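Local structure of glycosyl hydrolase family 10 (4QPW) at residues Phe53-Thr58 with Met122-Leu127; Asn22-Glu27 with Ala47-His52; Leu40-Ser45 with Ile132-Val137. The protein binds xylo-oligosaccharide through the beta-sandwich carbohydrate-binding module described here, one domain of a longer enzyme that probably hydrolyses xylan. All blocks are in the same frame, centred on the assembly; numbering follows the deposited sequence.

How the interactions relate
Interactions 1 and 3 belong to the two facing sheets of one beta-sandwich, their centres about 10 Å apart, and meet in its core, where Tyr56 CE2 lies 3.5 Å from Ile42 CD1. Interaction 1 also binds the glycan through Gln55 and Gln124. Interaction 2, its centre about 10 Å from that of interaction 1, ties together two loops and brings in His52; interactions 1 and 2 touch the same xylose. A probable hydrogen bond from Gly126 N to Asn51 O, 2.8 Å long, joins them. The centres of interactions 2 and 3 are about 16 Å apart, their segments adjoining in sequence. The example shows one strand pair serving both the core and the binding face.

Interaction 1: Phe53-Thr58 with Met122-Leu127; sequences FIQYHT and MTQSGL. With XYP (beta-D-xylopyranose), chain B; XYP (beta-D-xylopyranose), chain C.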
loop_
_atom_site.group_PDB
_atom_site.type_symbol
_atom_site.label_atom_id
_atom_site.label_comp_id
_atom_site.label_asym_id
_atom_site.label_seq_id
_atom_site.Cartn_x
_atom_site.Cartn_y
_atom_site.Cartn_z
ATOM N N PHE A 53 0.782 -9.599 -9.899
ATOM C CA PHE A 53 1.967 -10.394 -9.719
ATOM C C PHE A 53 3.020 -9.752 -8.856
ATOM O O PHE A 53 4.005 -10.383 -8.502
ATOM C CB PHE A 53 2.568 -10.651 -11.129
ATOM C CG PHE A 53 1.939 -11.821 -11.871
ATOM C CD1 PHE A 53 0.824 -12.369 -11.552
ATOM C CD2 PHE A 53 2.648 -12.344 -12.978
ATOM C CE1 PHE A 53 0.272 -13.492 -12.298
ATOM C CE2 PHE A 53 2.084 -13.416 -13.737
ATOM C CZ PHE A 53 0.967 -13.987 -13.407
ATOM N N ILE A 54 2.873 -8.436 -8.475
ATOM C CA ILE A 54 3.687 -7.843 -7.396
ATOM C C ILE A 54 2.679 -7.285 -6.401
ATOM O O ILE A 54 2.040 -6.236 -6.700
ATOM C CB ILE A 54 4.639 -6.839 -7.878
ATOM C CG1 ILE A 54 5.587 -7.420 -8.958
ATOM C CG2 ILE A 54 5.447 -6.296 -6.698
ATOM C CD1 ILE A 54 6.532 -6.425 -9.551
ATOM N N GLN A 55 2.426 -8.029 -5.336
ATOM C CA GLN A 55 1.359 -7.651 -4.349
ATOM C C GLN A 55 1.875 -7.794 -2.964
ATOM O O GLN A 55 2.735 -8.655 -2.665
ATOM C CB GLN A 55 0.088 -8.456 -4.596
ATOM C CG GLN A 55 0.252 -9.959 -4.378
ATOM C CD GLN A 55 -1.030 -10.722 -4.565
ATOM O OE1 GLN A 55 -2.133 -10.216 -4.349
ATOM N NE2 GLN A 55 -0.910 -11.977 -5.029
ATOM N N TYR A 56 1.409 -6.901 -2.067
ATOM C CA TYR A 56 2.016 -6.799 -0.757
ATOM C C TYR A 56 1.044 -6.094 0.164
ATOM O O TYR A 56 0.379 -5.130 -0.235
ATOM C CB TYR A 56 3.379 -6.065 -0.853
ATOM C CG TYR A 56 3.432 -4.860 -1.738
ATOM C CD1 TYR A 56 3.633 -4.999 -3.138
ATOM C CD2 TYR A 56 3.252 -3.570 -1.283
ATOM C CE1 TYR A 56 3.569 -3.956 -4.001
ATOM C CE2 TYR A 56 3.244 -2.512 -2.106
ATOM C CZ TYR A 56 3.383 -2.667 -3.487
ATOM O OH TYR A 56 3.399 -1.561 -4.310
ATOM N N HIS A 57 1.032 -6.518 1.409
ATOM C CA HIS A 57 0.263 -5.751 2.416
ATOM C C HIS A 57 1.117 -4.610 2.861
ATOM O O HIS A 57 2.320 -4.747 3.191
ATOM C CB HIS A 57 -0.053 -6.613 3.633
ATOM C CG HIS A 57 -1.009 -7.739 3.357
ATOM N ND1 HIS A 57 -1.350 -8.621 4.371
ATOM C CD2 HIS A 57 -1.670 -8.121 2.225
ATOM C CE1 HIS A 57 -2.178 -9.525 3.857
ATOM N NE2 HIS A 57 -2.381 -9.266 2.579
ATOM N N THR A 58 0.526 -3.419 2.939
ATOM C CA THR A 58 1.209 -2.232 3.494
ATOM C C THR A 58 0.734 -1.879 4.871
ATOM O O THR A 58 1.352 -1.000 5.550
ATOM C CB THR A 58 1.069 -1.050 2.520
ATOM O OG1 THR A 58 -0.308 -0.798 2.269
ATOM C CG2 THR A 58 1.803 -1.256 1.251
ATOM N N MET A 122 -4.241 -4.402 0.980
ATOM C CA MET A 122 -3.625 -5.117 -0.150
ATOM C C MET A 122 -3.200 -4.079 -1.153
ATOM O O MET A 122 -3.997 -3.220 -1.560
ATOM C CB MET A 122 -4.685 -6.016 -0.802
ATOM C CG MET A 122 -4.210 -6.637 -2.086
ATOM S SD MET A 122 -2.712 -7.610 -2.004
ATOM C CE MET A 122 -3.441 -9.147 -1.336
ATOM N N THR A 123 -1.947 -4.137 -1.639
ATOM C CA THR A 123 -1.378 -3.115 -2.519
ATOM C C THR A 123 -0.731 -3.860 -3.679
ATOM O O THR A 123 -0.046 -4.883 -3.488
ATOM C CB THR A 123 -0.352 -2.308 -1.733
ATOM O OG1 THR A 123 -0.957 -1.912 -0.446
ATOM C CG2 THR A 123 0.014 -1.063 -2.421
ATOM N N GLN A 124 -0.968 -3.405 -4.915
ATOM C CA GLN A 124 -0.515 -4.092 -6.124
ATOM C C GLN A 124 0.077 -3.128 -7.128
ATOM O O GLN A 124 -0.536 -2.042 -7.387
ATOM C CB GLN A 124 -1.667 -4.872 -6.756
ATOM C CG GLN A 124 -2.323 -5.830 -5.788
ATOM C CD GLN A 124 -3.370 -6.800 -6.357
ATOM O OE1 GLN A 124 -3.893 -6.537 -7.432
ATOM N NE2 GLN A 124 -3.588 -7.904 -5.765
ATOM N N SER A 125 1.235 -3.484 -7.704
ATOM C CA SER A 125 1.953 -2.593 -8.600
ATOM C C SER A 125 2.763 -3.371 -9.665
ATOM O O SER A 125 3.731 -2.827 -10.114
ATOM C CB SER A 125 2.783 -1.648 -7.780
ATOM O OG SER A 125 3.716 -2.326 -6.970
ATOM N N GLY A 126 2.319 -4.563 -10.004
ATOM C CA GLY A 126 3.128 -5.364 -10.957
ATOM C C GLY A 126 3.405 -4.696 -12.303
ATOM O O GLY A 126 4.454 -5.040 -12.923
ATOM N N LEU A 127 2.543 -3.824 -12.760
ATOM C CA LEU A 127 2.791 -3.198 -14.073
ATOM C C LEU A 127 3.725 -2.074 -14.016
ATOM O O LEU A 127 4.143 -1.491 -15.071
ATOM C CB LEU A 127 1.461 -2.713 -14.654
ATOM C CG LEU A 127 0.443 -3.786 -14.860
ATOM C CD1 LEU A 127 -0.943 -3.243 -15.339
ATOM C CD2 LEU A 127 0.924 -4.856 -15.843
HETATM C C1 XYP B . -4.741 -13.114 -5.619
HETATM C C2 XYP B . -4.650 -11.641 -5.899
HETATM C C3 XYP B . -5.829 -11.153 -6.727
HETATM C C4 XYP B . -5.927 -12.035 -7.999
HETATM C C5 XYP B . -5.901 -13.465 -7.608
HETATM O O2 XYP B . -4.651 -10.910 -4.672
HETATM O O3 XYP B . -5.630 -9.749 -7.062
HETATM O O4 XYP B . -7.132 -11.648 -8.672
HETATM O O5 XYP B . -4.718 -13.817 -6.920
HETATM C C1 XYP C . -3.433 -15.515 -1.419
HETATM C C2 XYP C . -2.475 -16.118 -2.481
HETATM C C3 XYP C . -2.417 -15.099 -3.596
HETATM C C4 XYP C . -3.752 -14.620 -4.045
HETATM C C5 XYP C . -4.572 -14.115 -2.872
HETATM O O2 XYP C . -1.185 -16.415 -1.969
HETATM O O3 XYP C . -1.677 -15.625 -4.742
HETATM O O4 XYP C . -3.581 -13.511 -4.957
HETATM O O5 XYP C . -4.685 -15.166 -1.886
#
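Met122 and His57 begin the antiparallel pairing of strands 120-124 and 54-57, neighbours in the glycan-binding sheet of this beta-sandwich. The thioether lies on the sugar side: CG stands anti to the backbone N (chi1 172°), the chain then bends twice, and Met122 CE reaches the rim of the His57 imidazole and comes within 3.5 Å of Gln55 OE1. Thr123 forms a hydrogen-bonded pair with Tyr56, each amide donating to the other residue's carbonyl. Its side chain turns to the interior, where Thr123 OG1 and Thr58 OG1 share a hydrogen bond of 3.0 Å and CG2 touches the phenol at CE2. Thr123 O sits over the centre of the Tyr56 ring, 3.6 Å above its plane.

Gln124 returns to the sugar side and lies alongside Gln55, pointing the same way, with the two amide planes 73° apart. Gln124 NE2 gives a nearly straight bond to O3 of the chain B xylose (3.0 Å, 172°) and a weak one to Gln55 OE1. Gln55 OE1 also accepts the O2 hydroxyl of the chain B xylose at 2.6 Å. Gln55 NE2 donates to O4 of the chain C xylose and, weakly, to Glu20 OE1. The two amides thus hold the chain B xylose and the glycosidic oxygen that joins it to its neighbour. At Ser125 the backbone N donates to Ile54 O, while Ser125 OG and Tyr56 OH share a hydrogen bond of 2.8 Å, the serine oxygen lying at the ring edge, in its plane. The contact ends where Gly126 CA lies 3.7 Å from Ile54 CB.

Interaction 2: Asn22-Glu27 with Ala47-His52; sequences NEEVKE and AASQNH. With XYP (beta-D-xylopyranose), chain B.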
loop_
_atom_site.group_PDB
_atom_site.type_symbol
_atom_site.label_atom_id
_atom_site.label_comp_id
_atom_site.label_asym_id
_atom_site.label_seq_id
_atom_site.Cartn_x
_atom_site.Cartn_y
_atom_site.Cartn_z
ATOM N N ASN A 22 5.273 -12.824 -7.768
ATOM C CA ASN A 22 5.191 -13.961 -8.703
ATOM C C ASN A 22 6.571 -14.284 -9.257
ATOM O O ASN A 22 7.398 -13.482 -9.514
ATOM C CB ASN A 22 4.251 -13.563 -9.838
ATOM C CG ASN A 22 3.815 -14.744 -10.679
ATOM O OD1 ASN A 22 4.624 -15.184 -11.554
ATOM N ND2 ASN A 22 2.717 -15.292 -10.428
ATOM N N GLU A 23 6.772 -15.609 -9.410
ATOM C CA GLU A 23 8.039 -16.143 -9.964
ATOM C C GLU A 23 8.467 -15.542 -11.280
ATOM O O GLU A 23 9.677 -15.476 -11.514
ATOM C CB GLU A 23 7.980 -17.682 -10.079
ATOM C CG GLU A 23 7.964 -18.299 -8.684
ATOM C CD GLU A 23 8.003 -19.817 -8.712
ATOM O OE1 GLU A 23 6.893 -20.393 -8.726
ATOM O OE2 GLU A 23 9.133 -20.377 -8.778
ATOM N N GLU A 24 7.521 -15.069 -12.046
ATOM C CA GLU A 24 7.818 -14.426 -13.292
ATOM C C GLU A 24 8.856 -13.360 -13.179
ATOM O O GLU A 24 9.642 -13.092 -14.099
ATOM C CB GLU A 24 6.540 -13.843 -13.929
ATOM C CG GLU A 24 6.681 -13.302 -15.328
ATOM C CD GLU A 24 5.518 -12.512 -15.782
ATOM O OE1 GLU A 24 5.314 -11.336 -15.296
ATOM O OE2 GLU A 24 4.529 -13.023 -16.390
ATOM N N VAL A 25 8.827 -12.550 -12.059
ATOM C CA VAL A 25 9.592 -11.354 -11.882
ATOM C C VAL A 25 10.404 -11.390 -10.615
ATOM O O VAL A 25 10.846 -10.350 -10.077
ATOM C CB VAL A 25 8.778 -10.037 -12.006
ATOM C CG1 VAL A 25 8.303 -9.820 -13.432
ATOM C CG2 VAL A 25 7.641 -10.040 -11.017
ATOM N N LYS A 26 10.697 -12.581 -10.111
ATOM C CA LYS A 26 11.431 -12.705 -8.873
ATOM C C LYS A 26 12.785 -12.128 -8.893
ATOM O O LYS A 26 13.254 -11.592 -7.867
ATOM C CB LYS A 26 11.576 -14.236 -8.501
ATOM C CG LYS A 26 12.512 -14.612 -7.363
ATOM C CD LYS A 26 12.769 -16.153 -7.307
ATOM C CE LYS A 26 13.770 -16.418 -6.177
ATOM N NZ LYS A 26 13.747 -17.887 -5.888
ATOM N N GLU A 27 13.532 -12.224 -9.997
ATOM C CA GLU A 27 14.867 -11.747 -10.046
ATOM C C GLU A 27 15.043 -10.253 -10.071
ATOM O O GLU A 27 16.098 -9.776 -9.706
ATOM C CB GLU A 27 15.636 -12.388 -11.188
ATOM C CG GLU A 27 15.783 -13.892 -11.163
ATOM C CD GLU A 27 16.414 -14.388 -9.899
ATOM O OE1 GLU A 27 17.514 -13.761 -9.600
ATOM O OE2 GLU A 27 15.875 -15.316 -9.224
ATOM N N ALA A 47 8.455 -5.042 -15.891
ATOM C CA ALA A 47 7.018 -5.113 -15.582
ATOM C C ALA A 47 6.560 -6.510 -15.545
ATOM O O ALA A 47 6.963 -7.368 -16.457
ATOM C CB ALA A 47 6.230 -4.342 -16.620
ATOM N N ALA A 48 5.726 -6.916 -14.634
ATOM C CA ALA A 48 5.103 -8.199 -14.657
ATOM C C ALA A 48 4.004 -8.208 -15.732
ATOM O O ALA A 48 3.516 -7.163 -16.140
ATOM C CB ALA A 48 4.471 -8.507 -13.272
ATOM N N SER A 49 3.493 -9.386 -16.050
ATOM C CA SER A 49 2.388 -9.480 -17.040
ATOM C C SER A 49 1.072 -9.134 -16.478
ATOM O O SER A 49 0.096 -8.877 -17.237
ATOM C CB SER A 49 2.377 -10.937 -17.650
ATOM O OG SER A 49 2.228 -11.865 -16.668
ATOM N N GLN A 50 0.902 -9.208 -15.137
ATOM C CA GLN A 50 -0.329 -8.833 -14.455
ATOM C C GLN A 50 0.022 -7.913 -13.274
ATOM O O GLN A 50 0.987 -8.149 -12.556
ATOM C CB GLN A 50 -1.119 -10.044 -13.953
ATOM C CG GLN A 50 -1.328 -11.152 -15.034
ATOM C CD GLN A 50 -2.611 -11.946 -14.887
ATOM O OE1 GLN A 50 -3.674 -11.419 -14.492
ATOM N NE2 GLN A 50 -2.512 -13.269 -15.152
ATOM N N ASN A 51 -0.881 -7.003 -12.972
ATOM C CA ASN A 51 -0.608 -6.107 -11.814
ATOM C C ASN A 51 -0.563 -6.877 -10.514
ATOM O O ASN A 51 0.258 -6.465 -9.648
ATOM C CB ASN A 51 -1.582 -4.963 -11.834
ATOM C CG ASN A 51 -1.028 -3.708 -11.125
ATOM O OD1 ASN A 51 0.003 -3.117 -11.408
ATOM N ND2 ASN A 51 -1.783 -3.339 -10.073
ATOM N N HIS A 52 -1.321 -7.902 -10.287
ATOM C CA HIS A 52 -1.259 -8.586 -9.008
ATOM C C HIS A 52 -0.050 -9.454 -8.859
ATOM O O HIS A 52 0.118 -9.992 -7.759
ATOM C CB HIS A 52 -2.516 -9.395 -8.746
ATOM C CG HIS A 52 -2.670 -10.676 -9.551
ATOM N ND1 HIS A 52 -2.317 -11.937 -9.122
ATOM C CD2 HIS A 52 -3.135 -10.805 -10.796
ATOM C CE1 HIS A 52 -2.575 -12.823 -10.114
ATOM N NE2 HIS A 52 -3.097 -12.147 -11.104
HETATM C C1 XYP B . -4.741 -13.114 -5.619
HETATM C C2 XYP B . -4.650 -11.641 -5.899
HETATM C C3 XYP B . -5.829 -11.153 -6.727
HETATM C C4 XYP B . -5.927 -12.035 -7.999
HETATM C C5 XYP B . -5.901 -13.465 -7.608
HETATM O O2 XYP B . -4.651 -10.910 -4.672
HETATM O O3 XYP B . -5.630 -9.749 -7.062
HETATM O O4 XYP B . -7.132 -11.648 -8.672
HETATM O O5 XYP B . -4.718 -13.817 -6.920
HETATM O O HOH W 1 7.034 -10.002 -17.222
#
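The loop 47-52, which brings His52 to the xylose-binding site, is joined to the loop 22-27 by the carboxylate of Glu24, which takes two hydrogen bonds from a single residue, Ser49. Glu24 OE2 accepts from Ser49 OG at 2.6 Å through its syn lone pair. Glu24 OE1 accepts from Ser49 N at 2.8 Å, likewise from the syn side but 18° out of the carboxylate plane. An extended chain carries the carboxylate across, with CG anti to the backbone N (chi1 -172°). With a backbone donor and a hydroxyl donor on separate oxygens, rotation of the carboxylate is restrained. A water donates to Ala47 O at 2.7 Å and, weakly, to Glu24 OE1.

Beside this polar end, Val25 CG1 rests on Ala48, 3.8 Å from its CA and 4.1 Å from its CB. Glu24 is itself presented by an Asx turn, in which Asn22 OD1 accepts from Glu24 N (2.9 Å) in the carbonyl plane, on a lone pair; Val25 N closes the same bend on Asn22 O. Phe53 packs against Asn22, Glu24 and Ala48, linking the loops to the start of strand 54-57.

The second loop runs on to His52, and one face of the His52 ring is turned to the chain B xylose, whose C4 stands 3.8 Å above the plane, over the ring centre. The site is that of a carbohydrate-binding module on a beta-sandwich: the loop 47-52 lays a flat ring against the glycan, and the loop 22-27, shaped by an Asx turn, is fastened to it farther from the sugar.

Interaction 3: Leu40-Ser45 with Ile132-Val137; sequences LEIKTS and IQIKYV
Leu40 and Ile134, then Ile42 and Ile132, form two antiparallel hydrogen-bonded pairs, and between them Glu41 faces Gln133 in a non-hydrogen-bonded pair. Four backbone bonds join the strands; that from Ile132 N to Ile42 O is 2.8 Å long and almost straight. Gln133 CA approaches Leu40 O, and Glu41 CA approaches Ile132 O, both at 3.3 Å in CA-H...O contacts.

The polar link forms between side chains on the face opposite the isoleucines. Glu41 and Gln133 lie side by side and point the same way, their carboxylate and amide planes 28° apart. Gln133 NE2 donates to Glu41 OE2 at 2.8 Å; the acceptor lies in the plane of the amide, and the donor comes from the anti side of the oxygen, 25° out of the carboxylate plane. On the other face Ile42 CD1 meets Ile134 CD1 at 4.0 Å and Ile132 CG2 at 4.3 Å, while Leu40 and Ile134 come together at their CB atoms.

Further out, each polar group has a second partner. Asn34 ND2 also donates to Glu41 OE2, and Arg77 NE donates to Gln133 OE1 from strand 69-78. An alanine in place of Glu41 would probably leave Gln133 NE2 and Asn34 ND2 without this shared acceptor and the Gln133 amide less firmly fixed in rotation. The apolar face turns into the sandwich, where Ile42 packs on Tyr56 of the facing, glycan-binding sheet; Ile134 touches Met74 on the adjacent strand of its own sheet. Hence the contact has two chemistries: apolar side chains pack into the core, while on the other face an arginine, an amide and a carboxylate are linked in series, an order in which the arginine's charge is likely to polarise the amide and strengthen its N-H as a donor to Glu41.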
loop_
_atom_site.group_PDB
_atom_site.type_symbol
_atom_site.label_atom_id
_atom_site.label_comp_id
_atom_site.label_asym_id
_atom_site.label_seq_id
_atom_site.Cartn_x
_atom_site.Cartn_y
_atom_site.Cartn_z
ATOM N N LEU A 40 9.072 2.103 3.230
ATOM C CA LEU A 40 8.922 0.858 2.490
ATOM C C LEU A 40 9.261 1.125 1.035
ATOM O O LEU A 40 8.833 2.160 0.490
ATOM C CB LEU A 40 7.504 0.332 2.673
ATOM C CG LEU A 40 7.124 -0.914 1.958
ATOM C CD1 LEU A 40 7.974 -2.123 2.336
ATOM C CD2 LEU A 40 5.677 -1.238 2.173
ATOM N N GLU A 41 9.964 0.240 0.352
ATOM C CA GLU A 41 10.369 0.437 -1.024
ATOM C C GLU A 41 10.090 -0.814 -1.846
ATOM O O GLU A 41 10.440 -1.926 -1.453
ATOM C CB GLU A 41 11.853 0.799 -1.046
ATOM C CG GLU A 41 12.434 1.088 -2.411
ATOM C CD GLU A 41 13.790 1.827 -2.374
ATOM O OE1 GLU A 41 14.744 1.169 -2.903
ATOM O OE2 GLU A 41 13.911 2.941 -1.972
ATOM N N ILE A 42 9.497 -0.607 -2.994
ATOM C CA ILE A 42 9.170 -1.683 -3.968
ATOM C C ILE A 42 9.914 -1.284 -5.260
ATOM O O ILE A 42 9.563 -0.253 -5.899
ATOM C CB ILE A 42 7.711 -1.861 -4.197
ATOM C CG1 ILE A 42 7.000 -2.127 -2.830
ATOM C CG2 ILE A 42 7.452 -2.959 -5.229
ATOM C CD1 ILE A 42 6.347 -0.891 -2.209
ATOM N N LYS A 43 10.946 -2.046 -5.628
ATOM C CA LYS A 43 11.760 -1.730 -6.803
ATOM C C LYS A 43 11.639 -2.795 -7.844
ATOM O O LYS A 43 11.792 -3.981 -7.543
ATOM C CB LYS A 43 13.185 -1.606 -6.417
ATOM C CG LYS A 43 13.569 -0.420 -5.711
ATOM C CD LYS A 43 15.106 -0.265 -5.809
ATOM C CE LYS A 43 15.523 -0.388 -7.258
ATOM N NZ LYS A 43 16.575 0.591 -7.636
ATOM N N THR A 44 11.409 -2.376 -9.070
ATOM C CA THR A 44 11.182 -3.280 -10.219
ATOM C C THR A 44 11.977 -2.783 -11.383
ATOM O O THR A 44 12.095 -1.576 -11.658
ATOM C CB THR A 44 9.804 -3.356 -10.650
ATOM O OG1 THR A 44 9.323 -2.007 -10.839
ATOM C CG2 THR A 44 8.925 -4.059 -9.654
ATOM N N SER A 45 12.609 -3.731 -12.139
ATOM C CA SER A 45 13.246 -3.356 -13.458
ATOM C C SER A 45 12.530 -3.957 -14.576
ATOM O O SER A 45 12.825 -3.557 -15.768
ATOM C CB SER A 45 14.734 -3.653 -13.452
ATOM O OG SER A 45 14.941 -5.023 -13.362
ATOM N N ILE A 132 8.860 2.489 -6.135
ATOM C CA ILE A 132 7.745 3.036 -5.315
ATOM C C ILE A 132 8.229 3.111 -3.897
ATOM O O ILE A 132 8.811 2.155 -3.350
ATOM C CB ILE A 132 6.536 2.147 -5.469
ATOM C CG1 ILE A 132 6.055 2.136 -6.917
ATOM C CG2 ILE A 132 5.461 2.605 -4.481
ATOM C CD1 ILE A 132 4.973 1.117 -7.153
ATOM N N GLN A 133 8.008 4.250 -3.238
ATOM C CA GLN A 133 8.304 4.439 -1.805
ATOM C C GLN A 133 7.057 4.842 -1.045
ATOM O O GLN A 133 6.262 5.680 -1.521
ATOM C CB GLN A 133 9.370 5.486 -1.674
ATOM C CG GLN A 133 10.714 5.041 -2.328
ATOM C CD GLN A 133 11.815 6.080 -2.165
ATOM O OE1 GLN A 133 11.538 7.275 -2.129
ATOM N NE2 GLN A 133 12.997 5.632 -2.005
ATOM N N ILE A 134 6.841 4.184 0.102
ATOM C CA ILE A 134 5.649 4.391 0.942
ATOM C C ILE A 134 6.129 4.736 2.319
ATOM O O ILE A 134 6.832 3.988 2.980
ATOM C CB ILE A 134 4.760 3.138 0.915
ATOM C CG1 ILE A 134 4.259 2.889 -0.495
ATOM C CG2 ILE A 134 3.608 3.334 1.926
ATOM C CD1 ILE A 134 3.530 1.561 -0.675
ATOM N N LYS A 135 5.771 5.952 2.797
ATOM C CA LYS A 135 6.262 6.422 4.075
ATOM C C LYS A 135 5.412 5.938 5.296
ATOM O O LYS A 135 6.004 5.682 6.339
ATOM C CB LYS A 135 6.262 7.965 4.028
ATOM C CG LYS A 135 7.014 8.692 5.054
ATOM C CD LYS A 135 8.516 8.545 4.841
ATOM C CE LYS A 135 9.339 9.349 5.869
ATOM N NZ LYS A 135 10.792 9.100 5.728
ATOM N N TYR A 136 4.121 5.888 5.114
ATOM C CA TYR A 136 3.198 5.493 6.206
ATOM C C TYR A 136 1.886 5.162 5.608
ATOM O O TYR A 136 1.556 5.562 4.476
ATOM C CB TYR A 136 3.049 6.602 7.302
ATOM C CG TYR A 136 2.548 7.938 6.787
ATOM C CD1 TYR A 136 1.202 8.154 6.508
ATOM C CD2 TYR A 136 3.418 8.999 6.544
ATOM C CE1 TYR A 136 0.740 9.394 6.099
ATOM C CE2 TYR A 136 2.990 10.209 6.112
ATOM C CZ TYR A 136 1.680 10.367 5.854
ATOM O OH TYR A 136 1.156 11.638 5.375
ATOM N N VAL A 137 1.081 4.461 6.435
ATOM C CA VAL A 137 -0.307 4.163 6.163
ATOM C C VAL A 137 -1.125 4.420 7.404
ATOM O O VAL A 137 -0.704 3.992 8.509
ATOM C CB VAL A 137 -0.470 2.659 5.729
ATOM C CG1 VAL A 137 -1.881 2.365 5.395
ATOM C CG2 VAL A 137 0.418 2.349 4.538
#